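Local coordinates for protein extracellular ligand-binding receptor (Desulfitobacterium hafniense, PDB 4Q6B) that binds leucine in the cleft between its two lobes and probably delivers this amino acid to a membrane ABC transporter for uptake, at residues Ala77-Ile88 against Val100-Leu111; Asn122-Leu133 against Ile337-Lys345. All coordinates share one frame; numbering follows the deposited sequence.

Contact 1: residues Ala77-Ile88 against Val100-Leu111; sequences AVIGHRNSFISI and VMLSPASTSPDL. With LEU (leucine), chain B.
Val78 and Leu102 lie on neighbouring parallel strands, whose axes diverge by only 19°; Leu102 N reaches Val78 O at 2.7 Å, and Gly80 N bonds to Leu102 O. From the strand ends onward, serine hydroxyls join the segments. Ser103 OG, swung opposite its backbone N (chi1 -179°), meets His81 O almost head-on at 2.7 Å. Ser103 OG also accepts from Ala105 N, an ST turn, and from Ser106 N at 3.0 Å, an ST motif, so three bonds grip this hydroxyl. An alanine in place of Ser103 is likely to leave His81 O without this donor and the amides of Ala105 and Ser106 without their acceptor, loosening the turn. Ser106 OG donates to Arg82 O at 2.8 Å, from 72° above the carbonyl plane, and accepts from Ser87 OG, also at 2.8 Å. Ser87 OG accepts from His81 N, the amide of a cis peptide bond. This buried serine network contrasts with the partly exposed flank, where Ile88 CD1 rests against Asp110 OD2 at 3.7 Å, the carboxylate being bonded to His114. At the pocket Ser84 OG lies 2.6 Å from OXT of the leucine ligand, and Ser84 N and Thr107 N hold its two carboxylate oxygens. Ala105 O and Thr107 OG1, the latter also hydrogen-bonded to Asp126, accept from its amino group, while one face of the Arg82 guanidinium lies along the ligand side chain, with CZ 3.7 Å from ligand CD2. This is a right-handed beta-alpha-beta unit whose strand ends and helix N-terminus form the amino-acid-binding edge of a periplasmic binding protein lobe.

Contact 2: residues Asn122-Leu133 against Ile337-Lys345; sequences NIPSDQEIARQL and IGDLVVLKK
Val341 fits against Pro124, Glu128, Ile129 and Gln132 without a single hydrogen bond linking the two segments, although 203 residues separate them in sequence; apolar carbons do nearly all the joining, with the methyls of Val341 at the centre. Val341 CG2 presses on the proline ring, 3.6 Å from Pro124 CB, and reaches Glu128 CG at 3.8 Å. Val341 CG1, placed opposite the backbone N (chi1 169°), instead meets Gln132 CB at 3.8 Å, the two side chains lying alongside with their ends pointing opposite ways. To either side along the strand segment the pattern continues: Leu340 CB approaches Pro124 CD at 3.9 Å, and Leu343 CD2 touches Leu133 CD2 at 3.8 Å. The polar group of Gln132 stays with its own helix. Its side chain doubles back at chi2 (-80°), and NE2 donates to Glu128 OE2 at 2.9 Å, with the acceptor close to the amide plane. Asp339 OD1 remains 4.0 Å from Gln132 NE2, and the amide and carboxylate planes are turned 47° apart; this more exposed side makes only a long polar approach, next to the close apolar centre. Ser125 OG caps the helix start through weak bonds from Gln127 N and Glu128 N. Phe257 lies against Pro124 and Leu253 against Leu133, both from strand 253-257, which neighbours strand 341-347 in the mixed sheet. The axes of helix 126-133 and strand 341-345 approach to 9.0 Å. A helix laid on a sheet, with connecting chain leading into both elements from the other lobe, is consistent with the interlobe hinge of type I periplasmic binding proteins.

In the fold
Along the chain both segments of contact 1 precede those of contact 2, and their centres lie about 16 Å apart. Contact 1 belongs to the five-stranded parallel sheet, contact 2 to the mixed seven-stranded sheet of the other lobe. The segment 122-133 leaves edge strand 119-121 of the first sheet and runs into helix 126-139, so the two contacts meet directly: Thr107 OG1 is 2.6 Å from Asp126 OD1, a probable hydrogen bond, and Ser103 O probably accepts from Asn122 N. The loop that receives the leucine is thus tied to the chain crossing between lobes, an arrangement consistent with ligand binding being coupled to lobe closure; Asn231 OD1, from the second lobe, also hydrogen-bonds the leucine.

Contact 1: residues Ala77-Ile88 against Val100-Leu111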
loop_
_atom_site.group_PDB
_atom_site.type_symbol
_atom_site.label_atom_id
_atom_site.label_comp_id
_atom_site.label_asym_id
_atom_site.label_seq_id
_atom_site.Cartn_x
_atom_site.Cartn_y
_atom_site.Cartn_z
ATOM N N ALA A 77 -0.707 -10.792 17.379
ATOM C CA ALA A 77 -0.192 -10.348 16.072
ATOM C C ALA A 77 -0.248 -8.818 16.066
ATOM O O ALA A 77 -0.925 -8.196 16.902
ATOM C CB ALA A 77 -1.045 -10.906 14.926
ATOM N N VAL A 78 0.477 -8.209 15.127
ATOM C CA VAL A 78 0.459 -6.758 14.910
ATOM C C VAL A 78 0.156 -6.397 13.463
ATOM O O VAL A 78 0.705 -6.994 12.518
ATOM C CB VAL A 78 1.840 -6.138 15.334
ATOM C CG1 VAL A 78 1.957 -4.598 15.020
ATOM C CG2 VAL A 78 2.051 -6.415 16.792
ATOM N N ILE A 79 -0.713 -5.391 13.307
ATOM C CA ILE A 79 -1.043 -4.782 12.007
ATOM C C ILE A 79 -0.275 -3.469 11.968
ATOM O O ILE A 79 -0.430 -2.634 12.852
ATOM C CB ILE A 79 -2.561 -4.483 11.871
ATOM C CG1 ILE A 79 -3.296 -5.821 11.778
ATOM C CG2 ILE A 79 -2.842 -3.752 10.542
ATOM C CD1 ILE A 79 -4.796 -5.681 11.807
ATOM N N GLY A 80 0.594 -3.320 10.978
ATOM C CA GLY A 80 1.368 -2.096 10.817
ATOM C C GLY A 80 2.699 -2.443 10.140
ATOM O O GLY A 80 2.848 -3.579 9.710
ATOM N N HIS A 81 3.621 -1.470 9.991
ATOM C CA HIS A 81 3.345 -0.040 10.205
ATOM C C HIS A 81 2.954 0.540 8.824
ATOM O O HIS A 81 2.764 -0.221 7.853
ATOM C CB HIS A 81 4.590 0.668 10.777
ATOM C CG HIS A 81 4.977 0.188 12.150
ATOM N ND1 HIS A 81 5.150 1.062 13.212
ATOM C CD2 HIS A 81 5.200 -1.055 12.650
ATOM C CE1 HIS A 81 5.462 0.380 14.298
ATOM N NE2 HIS A 81 5.502 -0.907 13.987
ATOM N N ARG A 82 2.828 1.859 8.710
ATOM C CA ARG A 82 2.376 2.442 7.428
ATOM C C ARG A 82 3.581 2.701 6.543
ATOM O O ARG A 82 3.661 2.205 5.397
ATOM C CB ARG A 82 1.679 3.778 7.669
ATOM C CG ARG A 82 1.060 4.376 6.394
ATOM C CD ARG A 82 0.326 5.693 6.741
ATOM N NE ARG A 82 -0.351 6.339 5.608
ATOM C CZ ARG A 82 0.167 7.326 4.888
ATOM N NH1 ARG A 82 -0.533 7.850 3.887
ATOM N NH2 ARG A 82 1.384 7.779 5.170
ATOM N N ASN A 83 4.561 3.410 7.079
ATOM C CA ASN A 83 5.675 3.858 6.243
ATOM C C ASN A 83 6.713 2.758 6.156
ATOM O O ASN A 83 7.078 2.175 7.189
ATOM C CB ASN A 83 6.370 5.093 6.869
ATOM C CG ASN A 83 5.419 6.265 7.028
ATOM O OD1 ASN A 83 4.681 6.324 8.010
ATOM N ND2 ASN A 83 5.397 7.172 6.045
ATOM N N SER A 84 7.215 2.478 4.960
ATOM C CA SER A 84 8.262 1.445 4.868
ATOM C C SER A 84 9.526 1.741 5.678
ATOM O O SER A 84 10.161 0.813 6.196
ATOM C CB SER A 84 8.642 1.197 3.396
ATOM O OG SER A 84 7.563 0.630 2.678
ATOM N N PHE A 85 9.920 3.012 5.829
ATOM C CA PHE A 85 11.140 3.274 6.611
ATOM C C PHE A 85 10.998 2.971 8.099
ATOM O O PHE A 85 12.008 2.894 8.827
ATOM C CB PHE A 85 11.659 4.689 6.386
ATOM C CG PHE A 85 10.908 5.742 7.181
ATOM C CD1 PHE A 85 11.392 6.163 8.405
ATOM C CD2 PHE A 85 9.740 6.307 6.688
ATOM C CE1 PHE A 85 10.730 7.136 9.155
ATOM C CE2 PHE A 85 9.054 7.290 7.453
ATOM C CZ PHE A 85 9.563 7.681 8.677
ATOM N N ILE A 86 9.759 2.809 8.549
ATOM C CA ILE A 86 9.470 2.314 9.896
ATOM C C ILE A 86 9.218 0.819 9.902
ATOM O O ILE A 86 9.799 0.099 10.706
ATOM C CB ILE A 86 8.285 3.110 10.490
ATOM C CG1 ILE A 86 8.617 4.596 10.394
ATOM C CG2 ILE A 86 7.945 2.636 11.953
ATOM C CD1 ILE A 86 7.582 5.467 11.103
ATOM N N SER A 87 8.409 0.303 8.977
ATOM C CA SER A 87 8.133 -1.137 8.984
ATOM C C SER A 87 9.396 -1.991 8.809
ATOM O O SER A 87 9.528 -3.054 9.438
ATOM C CB SER A 87 7.127 -1.501 7.877
ATOM O OG SER A 87 5.842 -1.004 8.169
ATOM N N ILE A 88 10.304 -1.584 7.931
ATOM C CA ILE A 88 11.485 -2.414 7.692
ATOM C C ILE A 88 12.334 -2.635 8.976
ATOM O O ILE A 88 12.583 -3.783 9.370
ATOM C CB ILE A 88 12.310 -1.850 6.507
ATOM C CG1 ILE A 88 11.481 -1.989 5.209
ATOM C CG2 ILE A 88 13.679 -2.511 6.407
ATOM C CD1 ILE A 88 12.124 -1.146 4.078
ATOM N N VAL A 100 3.865 -12.026 14.438
ATOM C CA VAL A 100 3.467 -11.548 13.114
ATOM C C VAL A 100 3.317 -10.042 13.054
ATOM O O VAL A 100 2.707 -9.414 13.926
ATOM C CB VAL A 100 2.162 -12.219 12.648
ATOM C CG1 VAL A 100 1.479 -11.416 11.475
ATOM C CG2 VAL A 100 2.449 -13.639 12.215
HETATM N N MSE A 101 3.935 -9.459 12.025
HETATM C CA MSE A 101 3.688 -8.072 11.672
HETATM C C MSE A 101 3.063 -8.087 10.285
HETATM O O MSE A 101 3.632 -8.663 9.372
HETATM C CB MSE A 101 4.997 -7.282 11.610
HETATM C CG MSE A 101 4.728 -5.784 11.536
HETATM SE SE MSE A 101 6.226 -4.778 10.728
HETATM C CE MSE A 101 5.744 -5.191 8.883
ATOM N N LEU A 102 1.869 -7.529 10.137
ATOM C CA LEU A 102 1.193 -7.582 8.812
ATOM C C LEU A 102 0.947 -6.136 8.397
ATOM O O LEU A 102 0.138 -5.465 9.044
ATOM C CB LEU A 102 -0.110 -8.377 8.911
ATOM C CG LEU A 102 -1.033 -8.374 7.692
ATOM C CD1 LEU A 102 -0.380 -9.008 6.502
ATOM C CD2 LEU A 102 -2.324 -9.176 8.014
ATOM N N SER A 103 1.654 -5.653 7.379
ATOM C CA SER A 103 1.509 -4.268 6.970
ATOM C C SER A 103 0.492 -4.070 5.876
ATOM O O SER A 103 0.538 -4.684 4.836
ATOM C CB SER A 103 2.824 -3.639 6.513
ATOM O OG SER A 103 2.612 -2.290 6.150
ATOM N N PRO A 104 -0.474 -3.116 6.207
ATOM C CA PRO A 104 -1.423 -2.848 5.128
ATOM C C PRO A 104 -1.041 -1.639 4.279
ATOM O O PRO A 104 -1.882 -1.152 3.550
ATOM C CB PRO A 104 -2.724 -2.588 5.874
ATOM C CG PRO A 104 -2.302 -1.786 7.035
ATOM C CD PRO A 104 -0.959 -2.305 7.437
ATOM N N ALA A 105 0.151 -1.087 4.458
ATOM C CA ALA A 105 0.566 0.018 3.613
ATOM C C ALA A 105 2.003 0.082 3.083
ATOM O O ALA A 105 2.267 0.822 2.158
ATOM C CB ALA A 105 0.189 1.333 4.263
ATOM N N SER A 106 2.923 -0.673 3.673
ATOM C CA SER A 106 4.322 -0.496 3.320
ATOM C C SER A 106 4.635 -1.276 2.058
ATOM O O SER A 106 4.602 -2.485 2.070
ATOM C CB SER A 106 5.235 -0.964 4.461
ATOM O OG SER A 106 5.066 -0.182 5.624
ATOM N N THR A 107 4.995 -0.555 0.999
ATOM C CA THR A 107 5.145 -1.153 -0.326
ATOM C C THR A 107 6.588 -1.358 -0.779
ATOM O O THR A 107 6.805 -1.951 -1.843
ATOM C CB THR A 107 4.451 -0.283 -1.397
ATOM O OG1 THR A 107 4.988 1.051 -1.315
ATOM C CG2 THR A 107 2.940 -0.256 -1.169
ATOM N N SER A 108 7.581 -0.953 0.005
ATOM C CA SER A 108 8.971 -1.186 -0.402
ATOM C C SER A 108 9.300 -2.666 -0.608
ATOM O O SER A 108 9.071 -3.502 0.265
ATOM C CB SER A 108 9.943 -0.645 0.634
ATOM O OG SER A 108 11.309 -0.974 0.262
ATOM N N PRO A 109 9.895 -2.982 -1.760
ATOM C CA PRO A 109 10.382 -4.352 -1.985
ATOM C C PRO A 109 11.344 -4.857 -0.903
ATOM O O PRO A 109 11.387 -6.061 -0.625
ATOM C CB PRO A 109 11.088 -4.239 -3.339
ATOM C CG PRO A 109 10.316 -3.141 -4.067
ATOM C CD PRO A 109 9.968 -2.134 -2.967
ATOM N N ASP A 110 12.084 -3.956 -0.263
ATOM C CA ASP A 110 13.093 -4.344 0.698
ATOM C C ASP A 110 12.499 -5.001 1.976
ATOM O O ASP A 110 13.223 -5.678 2.743
ATOM C CB ASP A 110 13.917 -3.104 1.064
ATOM C CG ASP A 110 15.122 -3.444 1.882
ATOM O OD1 ASP A 110 15.984 -4.241 1.401
ATOM O OD2 ASP A 110 15.210 -2.937 3.017
ATOM N N LEU A 111 11.213 -4.764 2.233
ATOM C CA LEU A 111 10.580 -5.308 3.431
ATOM C C LEU A 111 10.749 -6.818 3.467
ATOM O O LEU A 111 10.957 -7.416 4.542
ATOM C CB LEU A 111 9.106 -4.889 3.494
ATOM C CG LEU A 111 8.363 -5.450 4.710
ATOM C CD1 LEU A 111 8.953 -4.862 5.975
ATOM C CD2 LEU A 111 6.850 -5.129 4.578
HETATM N N LEU B . 3.541 3.011 0.501
HETATM C CA LEU B . 4.163 3.964 1.426
HETATM C C LEU B . 5.401 3.359 2.068
HETATM O O LEU B . 6.116 4.024 2.807
HETATM C CB LEU B . 3.152 4.365 2.500
HETATM C CG LEU B . 2.093 5.155 1.723
HETATM C CD1 LEU B . 0.710 4.683 2.066
HETATM C CD2 LEU B . 2.214 6.665 1.876
HETATM O OXT LEU B . 5.702 2.187 1.800
#

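Contact 2: residues Asn122-Leu133 against Ile337-Lys345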
loop_
_atom_site.group_PDB
_atom_site.type_symbol
_atom_site.label_atom_id
_atom_site.label_comp_id
_atom_site.label_asym_id
_atom_site.label_seq_id
_atom_site.Cartn_x
_atom_site.Cartn_y
_atom_site.Cartn_z
ATOM N N ASN A 122 -0.303 -7.136 3.116
ATOM C CA ASN A 122 -1.484 -7.659 2.383
ATOM C C ASN A 122 -1.835 -6.761 1.208
ATOM O O ASN A 122 -2.975 -6.717 0.759
ATOM C CB ASN A 122 -2.707 -7.910 3.305
ATOM C CG ASN A 122 -3.285 -6.626 3.850
ATOM O OD1 ASN A 122 -2.573 -5.616 3.925
ATOM N ND2 ASN A 122 -4.568 -6.634 4.202
ATOM N N ILE A 123 -0.828 -6.075 0.669
ATOM C CA ILE A 123 -1.023 -5.183 -0.473
ATOM C C ILE A 123 0.124 -5.461 -1.439
ATOM O O ILE A 123 1.164 -6.018 -1.028
ATOM C CB ILE A 123 -1.019 -3.709 -0.016
ATOM C CG1 ILE A 123 0.291 -3.378 0.732
ATOM C CG2 ILE A 123 -2.227 -3.431 0.928
ATOM C CD1 ILE A 123 0.598 -1.966 0.711
ATOM N N PRO A 124 -0.020 -5.052 -2.706
ATOM C CA PRO A 124 1.086 -5.261 -3.666
ATOM C C PRO A 124 2.271 -4.372 -3.346
ATOM O O PRO A 124 2.107 -3.239 -2.862
ATOM C CB PRO A 124 0.498 -4.812 -5.019
ATOM C CG PRO A 124 -0.754 -4.011 -4.661
ATOM C CD PRO A 124 -1.238 -4.489 -3.329
ATOM N N SER A 125 3.472 -4.858 -3.663
ATOM C CA SER A 125 4.685 -4.068 -3.457
ATOM C C SER A 125 4.833 -3.113 -4.626
ATOM O O SER A 125 4.124 -3.236 -5.646
ATOM C CB SER A 125 5.922 -4.952 -3.462
ATOM O OG SER A 125 6.231 -5.364 -4.784
ATOM N N ASP A 126 5.762 -2.192 -4.461
ATOM C CA ASP A 126 6.110 -1.212 -5.520
ATOM C C ASP A 126 6.470 -1.877 -6.828
ATOM O O ASP A 126 6.203 -1.334 -7.891
ATOM C CB ASP A 126 7.313 -0.341 -5.111
ATOM C CG ASP A 126 7.005 0.589 -3.968
ATOM O OD1 ASP A 126 5.823 0.966 -3.788
ATOM O OD2 ASP A 126 7.976 0.939 -3.229
ATOM N N GLN A 127 7.147 -3.005 -6.734
ATOM C CA GLN A 127 7.566 -3.770 -7.899
ATOM C C GLN A 127 6.366 -4.327 -8.662
ATOM O O GLN A 127 6.316 -4.275 -9.903
ATOM C CB GLN A 127 8.565 -4.850 -7.487
ATOM C CG GLN A 127 8.692 -5.983 -8.461
ATOM C CD GLN A 127 9.842 -6.897 -8.122
ATOM O OE1 GLN A 127 10.456 -6.767 -7.052
ATOM N NE2 GLN A 127 10.160 -7.822 -9.033
ATOM N N GLU A 128 5.363 -4.824 -7.946
ATOM C CA GLU A 128 4.157 -5.339 -8.629
ATOM C C GLU A 128 3.301 -4.227 -9.248
ATOM O O GLU A 128 2.764 -4.372 -10.349
ATOM C CB GLU A 128 3.330 -6.157 -7.632
ATOM C CG GLU A 128 2.103 -6.765 -8.256
ATOM C CD GLU A 128 2.425 -7.652 -9.483
ATOM O OE1 GLU A 128 3.553 -8.210 -9.562
ATOM O OE2 GLU A 128 1.539 -7.785 -10.365
ATOM N N ILE A 129 3.224 -3.086 -8.560
ATOM C CA ILE A 129 2.534 -1.914 -9.069
ATOM C C ILE A 129 3.222 -1.440 -10.354
ATOM O O ILE A 129 2.554 -1.201 -11.368
ATOM C CB ILE A 129 2.568 -0.815 -7.978
ATOM C CG1 ILE A 129 1.550 -1.185 -6.893
ATOM C CG2 ILE A 129 2.306 0.578 -8.545
ATOM C CD1 ILE A 129 1.823 -0.446 -5.528
ATOM N N ALA A 130 4.555 -1.364 -10.319
ATOM C CA ALA A 130 5.346 -0.949 -11.511
ATOM C C ALA A 130 5.110 -1.884 -12.690
ATOM O O ALA A 130 4.928 -1.429 -13.809
ATOM C CB ALA A 130 6.866 -0.875 -11.178
ATOM N N ARG A 131 5.085 -3.186 -12.423
ATOM C CA ARG A 131 4.900 -4.201 -13.458
ATOM C C ARG A 131 3.545 -4.029 -14.162
ATOM O O ARG A 131 3.460 -4.075 -15.393
ATOM C CB ARG A 131 5.008 -5.586 -12.821
ATOM C CG ARG A 131 4.996 -6.727 -13.808
ATOM C CD ARG A 131 5.454 -8.020 -13.114
ATOM N NE ARG A 131 4.405 -8.651 -12.308
ATOM C CZ ARG A 131 4.069 -9.939 -12.388
ATOM N NH1 ARG A 131 3.110 -10.420 -11.616
ATOM N NH2 ARG A 131 4.687 -10.738 -13.240
ATOM N N GLN A 132 2.484 -3.789 -13.389
ATOM C CA GLN A 132 1.155 -3.675 -13.984
ATOM C C GLN A 132 1.029 -2.364 -14.702
ATOM O O GLN A 132 0.338 -2.301 -15.724
ATOM C CB GLN A 132 0.068 -3.752 -12.901
ATOM C CG GLN A 132 0.090 -5.029 -12.152
ATOM C CD GLN A 132 -0.586 -6.126 -12.915
ATOM O OE1 GLN A 132 -1.232 -5.882 -13.937
ATOM N NE2 GLN A 132 -0.444 -7.350 -12.428
ATOM N N LEU A 133 1.666 -1.308 -14.161
ATOM C CA LEU A 133 1.624 -0.001 -14.855
ATOM C C LEU A 133 2.314 -0.067 -16.205
ATOM O O LEU A 133 1.796 0.510 -17.198
ATOM C CB LEU A 133 2.230 1.154 -14.027
ATOM C CG LEU A 133 1.369 1.646 -12.876
ATOM C CD1 LEU A 133 2.258 2.463 -11.940
ATOM C CD2 LEU A 133 0.183 2.467 -13.389
ATOM N N ILE A 337 1.019 -12.147 -3.148
ATOM C CA ILE A 337 1.194 -12.307 -4.569
ATOM C C ILE A 337 -0.157 -12.352 -5.264
ATOM O O ILE A 337 -0.207 -12.636 -6.452
ATOM C CB ILE A 337 2.036 -13.557 -4.953
ATOM C CG1 ILE A 337 1.397 -14.863 -4.446
ATOM C CG2 ILE A 337 3.449 -13.431 -4.389
ATOM C CD1 ILE A 337 2.130 -16.165 -4.908
ATOM N N GLY A 338 -1.229 -12.030 -4.540
ATOM C CA GLY A 338 -2.549 -12.037 -5.165
ATOM C C GLY A 338 -2.653 -10.962 -6.235
ATOM O O GLY A 338 -1.880 -10.007 -6.199
ATOM N N ASP A 339 -3.583 -11.095 -7.175
ATOM C CA ASP A 339 -3.778 -10.022 -8.164
ATOM C C ASP A 339 -4.589 -8.879 -7.537
ATOM O O ASP A 339 -5.808 -8.771 -7.708
ATOM C CB ASP A 339 -4.420 -10.524 -9.466
ATOM C CG ASP A 339 -3.989 -9.691 -10.676
ATOM O OD1 ASP A 339 -3.803 -8.455 -10.512
ATOM O OD2 ASP A 339 -3.797 -10.269 -11.771
ATOM N N LEU A 340 -3.875 -8.025 -6.806
ATOM C CA LEU A 340 -4.501 -6.975 -6.004
ATOM C C LEU A 340 -4.294 -5.566 -6.582
ATOM O O LEU A 340 -4.866 -4.619 -6.049
ATOM C CB LEU A 340 -3.901 -6.963 -4.601
ATOM C CG LEU A 340 -4.203 -8.283 -3.904
ATOM C CD1 LEU A 340 -3.250 -8.447 -2.736
ATOM C CD2 LEU A 340 -5.676 -8.295 -3.434
ATOM N N VAL A 341 -3.501 -5.409 -7.638
ATOM C CA VAL A 341 -3.270 -4.059 -8.148
ATOM C C VAL A 341 -4.540 -3.534 -8.844
ATOM O O VAL A 341 -5.175 -4.244 -9.677
ATOM C CB VAL A 341 -2.106 -4.023 -9.135
ATOM C CG1 VAL A 341 -2.044 -2.634 -9.894
ATOM C CG2 VAL A 341 -0.790 -4.303 -8.388
ATOM N N VAL A 342 -4.891 -2.265 -8.548
ATOM C CA VAL A 342 -6.037 -1.617 -9.206
ATOM C C VAL A 342 -5.541 -0.295 -9.781
ATOM O O VAL A 342 -4.914 0.503 -9.054
ATOM C CB VAL A 342 -7.130 -1.344 -8.149
ATOM C CG1 VAL A 342 -8.322 -0.517 -8.730
ATOM C CG2 VAL A 342 -7.657 -2.653 -7.554
ATOM N N LEU A 343 -5.735 -0.093 -11.070
ATOM C CA LEU A 343 -5.334 1.164 -11.714
ATOM C C LEU A 343 -6.518 2.134 -11.647
ATOM O O LEU A 343 -7.682 1.779 -11.926
ATOM C CB LEU A 343 -4.907 0.928 -13.154
ATOM C CG LEU A 343 -3.773 -0.088 -13.340
ATOM C CD1 LEU A 343 -3.236 -0.027 -14.777
ATOM C CD2 LEU A 343 -2.647 0.201 -12.393
ATOM N N LYS A 344 -6.214 3.369 -11.265
ATOM C CA LYS A 344 -7.255 4.361 -10.967
ATOM C C LYS A 344 -6.925 5.619 -11.707
ATOM O O LYS A 344 -5.800 6.077 -11.617
ATOM C CB LYS A 344 -7.218 4.656 -9.462
ATOM C CG LYS A 344 -7.420 3.407 -8.594
ATOM C CD LYS A 344 -7.671 3.731 -7.134
ATOM C CE LYS A 344 -7.787 2.416 -6.359
ATOM N NZ LYS A 344 -8.034 2.630 -4.923
ATOM N N LYS A 345 -7.882 6.175 -12.446
ATOM C CA LYS A 345 -7.655 7.381 -13.239
ATOM C C LYS A 345 -8.585 8.511 -12.768
ATOM O O LYS A 345 -9.807 8.325 -12.661
ATOM C CB LYS A 345 -7.856 7.091 -14.723
ATOM C CG LYS A 345 -7.365 8.195 -15.666
ATOM C CD LYS A 345 -7.436 7.696 -17.092
ATOM C CE LYS A 345 -6.830 8.674 -18.075
ATOM N NZ LYS A 345 -5.363 8.805 -17.861
#